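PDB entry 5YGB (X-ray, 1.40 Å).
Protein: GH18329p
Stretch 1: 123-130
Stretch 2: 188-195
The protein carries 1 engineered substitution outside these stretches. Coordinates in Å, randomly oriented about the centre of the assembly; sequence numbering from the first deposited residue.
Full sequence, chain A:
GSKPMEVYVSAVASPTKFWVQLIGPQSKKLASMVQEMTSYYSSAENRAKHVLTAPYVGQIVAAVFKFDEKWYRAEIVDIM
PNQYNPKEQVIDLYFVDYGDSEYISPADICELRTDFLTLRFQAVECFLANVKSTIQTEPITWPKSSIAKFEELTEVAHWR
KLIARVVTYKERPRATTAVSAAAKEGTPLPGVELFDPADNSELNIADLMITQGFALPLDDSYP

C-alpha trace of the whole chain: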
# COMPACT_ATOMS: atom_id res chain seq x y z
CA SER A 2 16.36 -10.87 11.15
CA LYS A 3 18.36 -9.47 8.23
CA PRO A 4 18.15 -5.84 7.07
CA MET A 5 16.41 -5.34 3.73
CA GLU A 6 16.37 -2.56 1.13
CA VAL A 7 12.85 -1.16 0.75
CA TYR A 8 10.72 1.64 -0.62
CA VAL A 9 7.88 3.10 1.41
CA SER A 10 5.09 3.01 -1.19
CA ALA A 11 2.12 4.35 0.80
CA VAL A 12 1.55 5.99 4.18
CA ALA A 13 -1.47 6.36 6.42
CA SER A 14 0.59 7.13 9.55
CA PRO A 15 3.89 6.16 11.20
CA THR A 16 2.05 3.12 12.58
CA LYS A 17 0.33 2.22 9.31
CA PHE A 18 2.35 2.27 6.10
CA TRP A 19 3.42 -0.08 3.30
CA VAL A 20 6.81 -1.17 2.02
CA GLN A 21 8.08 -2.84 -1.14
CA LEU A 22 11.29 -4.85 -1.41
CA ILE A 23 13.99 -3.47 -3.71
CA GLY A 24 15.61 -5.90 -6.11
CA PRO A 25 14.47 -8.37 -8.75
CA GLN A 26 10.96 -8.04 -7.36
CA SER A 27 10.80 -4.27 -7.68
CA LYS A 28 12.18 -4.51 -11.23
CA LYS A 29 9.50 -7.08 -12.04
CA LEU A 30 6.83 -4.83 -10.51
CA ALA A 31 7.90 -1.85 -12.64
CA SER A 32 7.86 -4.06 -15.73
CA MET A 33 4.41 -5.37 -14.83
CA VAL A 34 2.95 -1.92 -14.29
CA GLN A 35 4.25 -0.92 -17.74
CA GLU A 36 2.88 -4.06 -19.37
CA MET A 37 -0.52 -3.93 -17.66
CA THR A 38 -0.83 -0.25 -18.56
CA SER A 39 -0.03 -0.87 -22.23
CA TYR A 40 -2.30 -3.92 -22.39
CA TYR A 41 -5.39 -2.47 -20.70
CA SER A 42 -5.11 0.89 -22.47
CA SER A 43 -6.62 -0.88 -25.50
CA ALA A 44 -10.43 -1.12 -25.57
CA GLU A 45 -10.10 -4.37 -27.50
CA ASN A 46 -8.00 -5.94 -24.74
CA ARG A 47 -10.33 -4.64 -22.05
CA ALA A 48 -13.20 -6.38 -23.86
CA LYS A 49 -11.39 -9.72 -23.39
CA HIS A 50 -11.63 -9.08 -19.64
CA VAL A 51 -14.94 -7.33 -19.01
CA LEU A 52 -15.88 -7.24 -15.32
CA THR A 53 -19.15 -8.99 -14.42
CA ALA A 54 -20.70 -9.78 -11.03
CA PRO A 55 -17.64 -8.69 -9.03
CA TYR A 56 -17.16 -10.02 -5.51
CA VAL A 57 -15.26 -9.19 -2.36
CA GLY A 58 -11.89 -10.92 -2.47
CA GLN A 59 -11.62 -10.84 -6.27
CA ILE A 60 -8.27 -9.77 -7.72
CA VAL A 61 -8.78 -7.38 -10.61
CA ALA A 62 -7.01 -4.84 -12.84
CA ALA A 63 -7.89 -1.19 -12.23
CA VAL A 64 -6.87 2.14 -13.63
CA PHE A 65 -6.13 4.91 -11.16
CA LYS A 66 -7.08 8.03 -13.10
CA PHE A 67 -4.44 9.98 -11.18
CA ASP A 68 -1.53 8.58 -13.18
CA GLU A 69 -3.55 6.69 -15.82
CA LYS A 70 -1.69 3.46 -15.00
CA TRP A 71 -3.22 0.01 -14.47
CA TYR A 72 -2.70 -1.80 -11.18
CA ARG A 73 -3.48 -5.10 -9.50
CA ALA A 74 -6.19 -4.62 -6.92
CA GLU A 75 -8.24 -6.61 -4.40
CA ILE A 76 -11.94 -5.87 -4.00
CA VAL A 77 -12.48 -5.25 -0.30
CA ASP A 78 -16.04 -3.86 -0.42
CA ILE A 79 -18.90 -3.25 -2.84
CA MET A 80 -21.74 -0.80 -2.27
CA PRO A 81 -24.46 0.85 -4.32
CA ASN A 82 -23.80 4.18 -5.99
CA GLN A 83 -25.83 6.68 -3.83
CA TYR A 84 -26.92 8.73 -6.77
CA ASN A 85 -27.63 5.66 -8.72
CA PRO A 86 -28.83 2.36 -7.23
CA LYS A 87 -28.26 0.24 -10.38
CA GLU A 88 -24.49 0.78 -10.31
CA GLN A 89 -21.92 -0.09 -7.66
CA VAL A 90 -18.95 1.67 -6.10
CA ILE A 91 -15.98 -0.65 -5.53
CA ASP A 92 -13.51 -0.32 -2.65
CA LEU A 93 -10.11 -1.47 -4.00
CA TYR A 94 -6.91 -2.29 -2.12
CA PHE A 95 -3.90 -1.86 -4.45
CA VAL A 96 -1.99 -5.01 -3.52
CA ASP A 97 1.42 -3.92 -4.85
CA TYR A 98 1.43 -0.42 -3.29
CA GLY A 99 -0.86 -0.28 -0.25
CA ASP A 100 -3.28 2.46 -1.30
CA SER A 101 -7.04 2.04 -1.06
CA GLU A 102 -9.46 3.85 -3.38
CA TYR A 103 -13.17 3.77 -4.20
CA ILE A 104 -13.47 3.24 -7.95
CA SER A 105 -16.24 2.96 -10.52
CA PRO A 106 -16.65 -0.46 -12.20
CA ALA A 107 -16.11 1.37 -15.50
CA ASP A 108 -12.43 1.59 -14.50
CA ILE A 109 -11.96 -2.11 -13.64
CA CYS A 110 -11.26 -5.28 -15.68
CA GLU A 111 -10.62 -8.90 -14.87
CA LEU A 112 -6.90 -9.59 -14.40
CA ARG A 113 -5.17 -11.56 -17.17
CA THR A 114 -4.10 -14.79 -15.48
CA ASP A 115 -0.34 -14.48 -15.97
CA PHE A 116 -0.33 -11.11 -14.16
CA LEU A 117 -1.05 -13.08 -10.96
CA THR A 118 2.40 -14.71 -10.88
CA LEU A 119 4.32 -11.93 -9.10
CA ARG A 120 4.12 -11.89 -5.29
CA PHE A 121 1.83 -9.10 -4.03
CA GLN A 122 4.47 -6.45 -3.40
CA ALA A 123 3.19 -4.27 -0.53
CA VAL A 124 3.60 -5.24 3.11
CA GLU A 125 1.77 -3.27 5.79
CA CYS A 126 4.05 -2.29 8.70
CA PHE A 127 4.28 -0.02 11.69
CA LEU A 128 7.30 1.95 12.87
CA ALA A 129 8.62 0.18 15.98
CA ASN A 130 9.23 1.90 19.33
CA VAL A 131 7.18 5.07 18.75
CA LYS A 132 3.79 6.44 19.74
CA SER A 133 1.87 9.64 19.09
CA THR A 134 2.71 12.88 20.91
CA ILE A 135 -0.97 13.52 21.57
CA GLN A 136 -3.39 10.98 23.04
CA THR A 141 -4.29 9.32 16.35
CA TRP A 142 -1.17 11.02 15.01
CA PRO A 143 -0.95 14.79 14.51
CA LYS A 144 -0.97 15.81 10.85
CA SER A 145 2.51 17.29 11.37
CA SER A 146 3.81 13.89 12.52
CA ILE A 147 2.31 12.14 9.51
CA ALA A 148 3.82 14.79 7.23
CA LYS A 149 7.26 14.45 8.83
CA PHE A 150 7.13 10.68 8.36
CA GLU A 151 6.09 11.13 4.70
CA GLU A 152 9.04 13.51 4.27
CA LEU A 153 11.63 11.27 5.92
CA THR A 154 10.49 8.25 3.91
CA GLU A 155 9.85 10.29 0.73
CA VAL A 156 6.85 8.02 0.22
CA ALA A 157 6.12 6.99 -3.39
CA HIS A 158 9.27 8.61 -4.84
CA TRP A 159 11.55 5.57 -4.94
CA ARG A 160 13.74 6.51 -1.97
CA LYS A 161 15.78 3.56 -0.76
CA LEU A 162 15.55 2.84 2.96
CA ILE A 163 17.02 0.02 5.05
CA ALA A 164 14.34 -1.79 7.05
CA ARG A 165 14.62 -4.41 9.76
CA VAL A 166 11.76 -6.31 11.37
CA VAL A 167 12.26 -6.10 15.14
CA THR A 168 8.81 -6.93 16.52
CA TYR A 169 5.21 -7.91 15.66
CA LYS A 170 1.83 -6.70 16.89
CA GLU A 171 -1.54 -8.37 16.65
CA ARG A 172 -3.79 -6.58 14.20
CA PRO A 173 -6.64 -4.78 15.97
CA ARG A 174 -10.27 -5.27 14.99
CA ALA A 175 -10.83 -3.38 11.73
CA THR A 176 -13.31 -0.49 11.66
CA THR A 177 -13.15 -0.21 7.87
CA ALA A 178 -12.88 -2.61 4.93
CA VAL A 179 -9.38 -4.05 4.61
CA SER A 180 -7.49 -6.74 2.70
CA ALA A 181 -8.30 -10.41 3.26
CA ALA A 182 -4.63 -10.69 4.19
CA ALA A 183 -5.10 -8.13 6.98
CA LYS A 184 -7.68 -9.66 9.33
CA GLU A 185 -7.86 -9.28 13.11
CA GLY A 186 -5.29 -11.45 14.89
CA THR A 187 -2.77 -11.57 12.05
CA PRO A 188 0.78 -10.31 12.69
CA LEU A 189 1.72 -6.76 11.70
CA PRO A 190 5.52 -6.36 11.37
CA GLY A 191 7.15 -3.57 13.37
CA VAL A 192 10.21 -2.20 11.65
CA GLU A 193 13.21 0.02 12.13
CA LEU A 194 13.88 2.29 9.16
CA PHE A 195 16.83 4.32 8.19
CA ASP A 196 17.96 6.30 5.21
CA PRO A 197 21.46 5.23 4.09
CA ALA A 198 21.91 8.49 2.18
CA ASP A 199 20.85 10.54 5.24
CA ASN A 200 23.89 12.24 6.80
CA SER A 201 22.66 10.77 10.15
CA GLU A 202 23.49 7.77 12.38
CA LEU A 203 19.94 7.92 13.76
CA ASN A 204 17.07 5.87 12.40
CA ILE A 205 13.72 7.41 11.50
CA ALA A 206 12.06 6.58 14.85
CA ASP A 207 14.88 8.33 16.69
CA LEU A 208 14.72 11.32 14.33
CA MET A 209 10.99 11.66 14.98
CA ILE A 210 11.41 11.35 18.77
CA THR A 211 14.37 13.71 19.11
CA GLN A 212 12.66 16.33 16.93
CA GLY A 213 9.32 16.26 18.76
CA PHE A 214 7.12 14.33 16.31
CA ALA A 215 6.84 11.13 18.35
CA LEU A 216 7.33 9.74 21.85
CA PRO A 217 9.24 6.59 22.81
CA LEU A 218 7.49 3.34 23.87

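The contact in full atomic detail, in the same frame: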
# COMPACT_ATOMS: atom_id res chain seq x y z
N ALA A 123 3.26 -5.17 -1.68
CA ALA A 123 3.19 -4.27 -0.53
C ALA A 123 2.99 -5.02 0.76
O ALA A 123 2.11 -5.89 0.85
CB ALA A 123 2.07 -3.23 -0.71
N VAL A 124 3.80 -4.69 1.77
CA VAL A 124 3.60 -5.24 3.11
C VAL A 124 3.31 -4.13 4.09
O VAL A 124 4.10 -3.17 4.24
CB VAL A 124 4.82 -6.02 3.59
CG1 VAL A 124 4.60 -6.52 5.01
CG2 VAL A 124 5.10 -7.21 2.67
N GLU A 125 2.17 -4.23 4.77
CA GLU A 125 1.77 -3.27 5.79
C GLU A 125 2.64 -3.43 7.04
O GLU A 125 2.84 -4.55 7.51
CB GLU A 125 0.29 -3.43 6.15
CG GLU A 125 -0.26 -2.25 6.92
CD GLU A 125 -1.65 -2.50 7.48
OE1 GLU A 125 -2.36 -3.38 6.94
OE2 GLU A 125 -2.02 -1.81 8.45
N CYS A 126 3.15 -2.32 7.55
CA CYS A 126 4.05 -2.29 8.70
C CYS A 126 3.66 -1.17 9.63
O CYS A 126 2.89 -0.28 9.27
CB CYS A 126 5.50 -2.05 8.28
SG CYS A 126 6.24 -3.24 7.15
N PHE A 127 4.24 -1.20 10.83
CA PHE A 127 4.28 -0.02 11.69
C PHE A 127 5.72 0.30 12.06
O PHE A 127 6.60 -0.57 11.97
CB PHE A 127 3.39 -0.22 12.94
CG PHE A 127 3.91 -1.23 13.95
CD1 PHE A 127 3.66 -2.58 13.78
CD2 PHE A 127 4.58 -0.81 15.09
CE1 PHE A 127 4.10 -3.51 14.72
CE2 PHE A 127 5.02 -1.73 16.03
CZ PHE A 127 4.78 -3.08 15.84
N LEU A 128 5.97 1.54 12.44
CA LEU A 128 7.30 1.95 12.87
C LEU A 128 7.46 1.54 14.33
O LEU A 128 6.71 2.00 15.18
CB LEU A 128 7.51 3.45 12.71
CG LEU A 128 8.94 3.97 12.87
CD1 LEU A 128 9.82 3.43 11.74
CD2 LEU A 128 8.95 5.50 12.90
N ALA A 129 8.42 0.67 14.61
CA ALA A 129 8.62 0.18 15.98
C ALA A 129 9.08 1.28 16.94
O ALA A 129 9.74 2.24 16.55
CB ALA A 129 9.61 -0.97 15.98
N ASN A 130 8.69 1.11 18.20
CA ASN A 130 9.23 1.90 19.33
C ASN A 130 8.84 3.38 19.34
O ASN A 130 9.52 4.19 19.96
CB ASN A 130 10.75 1.77 19.38
CG ASN A 130 11.21 0.32 19.50
OD1 ASN A 130 10.69 -0.44 20.33
ND2 ASN A 130 12.17 -0.08 18.67
N PRO A 188 -0.37 -11.08 12.18
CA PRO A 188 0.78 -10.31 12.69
C PRO A 188 1.19 -9.14 11.79
O PRO A 188 1.46 -9.32 10.60
CB PRO A 188 1.88 -11.37 12.77
CG PRO A 188 1.55 -12.32 11.70
CD PRO A 188 0.05 -12.33 11.55
N LEU A 189 1.22 -7.95 12.37
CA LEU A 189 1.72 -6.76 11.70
C LEU A 189 3.20 -6.56 12.05
O LEU A 189 3.53 -6.46 13.23
CB LEU A 189 0.89 -5.55 12.13
CG LEU A 189 1.05 -4.21 11.44
CD1 LEU A 189 0.61 -4.31 9.99
CD2 LEU A 189 0.23 -3.17 12.18
N PRO A 190 4.09 -6.54 11.05
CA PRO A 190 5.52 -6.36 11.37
C PRO A 190 5.84 -4.94 11.83
O PRO A 190 5.36 -3.97 11.23
CB PRO A 190 6.24 -6.64 10.05
CG PRO A 190 5.22 -7.24 9.14
CD PRO A 190 3.88 -6.77 9.61
N GLY A 191 6.64 -4.83 12.89
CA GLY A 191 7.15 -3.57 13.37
C GLY A 191 8.59 -3.44 12.94
O GLY A 191 9.40 -4.33 13.21
N VAL A 192 8.90 -2.35 12.25
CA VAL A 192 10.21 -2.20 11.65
C VAL A 192 10.98 -1.00 12.16
O VAL A 192 10.40 -0.01 12.62
CB VAL A 192 10.12 -2.08 10.09
CG1 VAL A 192 9.58 -3.37 9.49
CG2 VAL A 192 9.28 -0.86 9.66
N GLU A 193 12.30 -1.12 12.08
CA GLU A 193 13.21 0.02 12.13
C GLU A 193 13.46 0.47 10.70
O GLU A 193 13.54 -0.36 9.79
CB GLU A 193 14.54 -0.37 12.78
CG GLU A 193 14.43 -0.75 14.23
CD GLU A 193 15.78 -0.85 14.90
OE1 GLU A 193 16.81 -0.87 14.19
OE2 GLU A 193 15.81 -0.90 16.15
N LEU A 194 13.59 1.76 10.48
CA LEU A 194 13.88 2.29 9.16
C LEU A 194 15.01 3.26 9.25
O LEU A 194 15.04 4.10 10.14
CB LEU A 194 12.68 3.03 8.56
CG LEU A 194 11.40 2.31 8.17
CD1 LEU A 194 10.40 3.32 7.68
CD2 LEU A 194 11.71 1.27 7.10
N PHE A 195 15.94 3.19 8.31
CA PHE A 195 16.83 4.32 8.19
C PHE A 195 17.23 4.57 6.76
O PHE A 195 17.16 3.70 5.90
CB PHE A 195 18.06 4.15 9.08
CG PHE A 195 19.01 3.10 8.65
CD1 PHE A 195 20.04 3.40 7.77
CD2 PHE A 195 18.91 1.81 9.16
CE1 PHE A 195 20.94 2.43 7.39
CE2 PHE A 195 19.81 0.84 8.78
CZ PHE A 195 20.83 1.14 7.90
O HOH W 1 11.62 1.91 14.62
O HOH W 2 13.40 1.10 16.82

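Two strands of the same chain, far apart in sequence, run side by side here in parallel register, their axes 4.7 Å apart at closest approach and splayed by 54°. Together the stretches bury 560 Å², and three backbone hydrogen bonds tie the two strands together.

A123 lies too far away to take part, and V124 makes only a marginal contact, its CG1 4.2 Å from CG of P190. E125 follows with its hydrocarbon portion in use: CG packs 3.8 Å from CD1 of L189, while OE1 is hydrogen-bonded elsewhere in the structure. E125 O lies 3.2 Å from CD of P190, and because proline has no amide hydrogen to offer, this oxygen is buried without a partner.

At C126 the backbone draws close, CA lying 3.3 Å from P190 O in a CA-H...O contact. The compact, weakly polar SG sits 4.1 Å from CG1 of V192, a good match for a buried apolar setting.

F127 is the centre of the arrangement. Its N donates to P190 O at 3.0 Å, and its O accepts from V192 N at 2.9 Å; both bonds are nearly straight. Proline can serve in this strand because its carbonyl remains available even though its nitrogen cannot donate. The two bonds bracket G191, whose CA also approaches F127 O at 3.4 Å. With chi1 near +70° (p), the phenyl ring folds over the neighbouring strand, placing its centroid 3.5 Å from G191 CA in a CH-pi contact over the face. Glycine suits this spot exactly: an ideal CB there would lie 2.5 Å from F127 CZ, a clash. The ring also reaches L189, with F127 CD1 3.8 Å from L189 CD2, while L189 O sits at the ring's edge, 3.4 Å from F127 CE1.

L128 pairs with V192, and their side chains project from the sheet face opposite that of F127. L128 CD1 reaches V192 O at 3.6 Å and L194 CG at 4.1 Å, so the long leucine side chain touches more than one residue of the partner strand.

A129 closes the ladder: its N donates to V192 O at 2.9 Å. Its small CB points toward the other stretch and fits 4.0 Å from G191 C. One water extends the pairing, donating to A129 O (2.7 Å) and V192 O (3.0 Å). At the exposed end, a second water accepts from N130 ND2 (2.5 Å) and donates to E193 OE2 (3.2 Å).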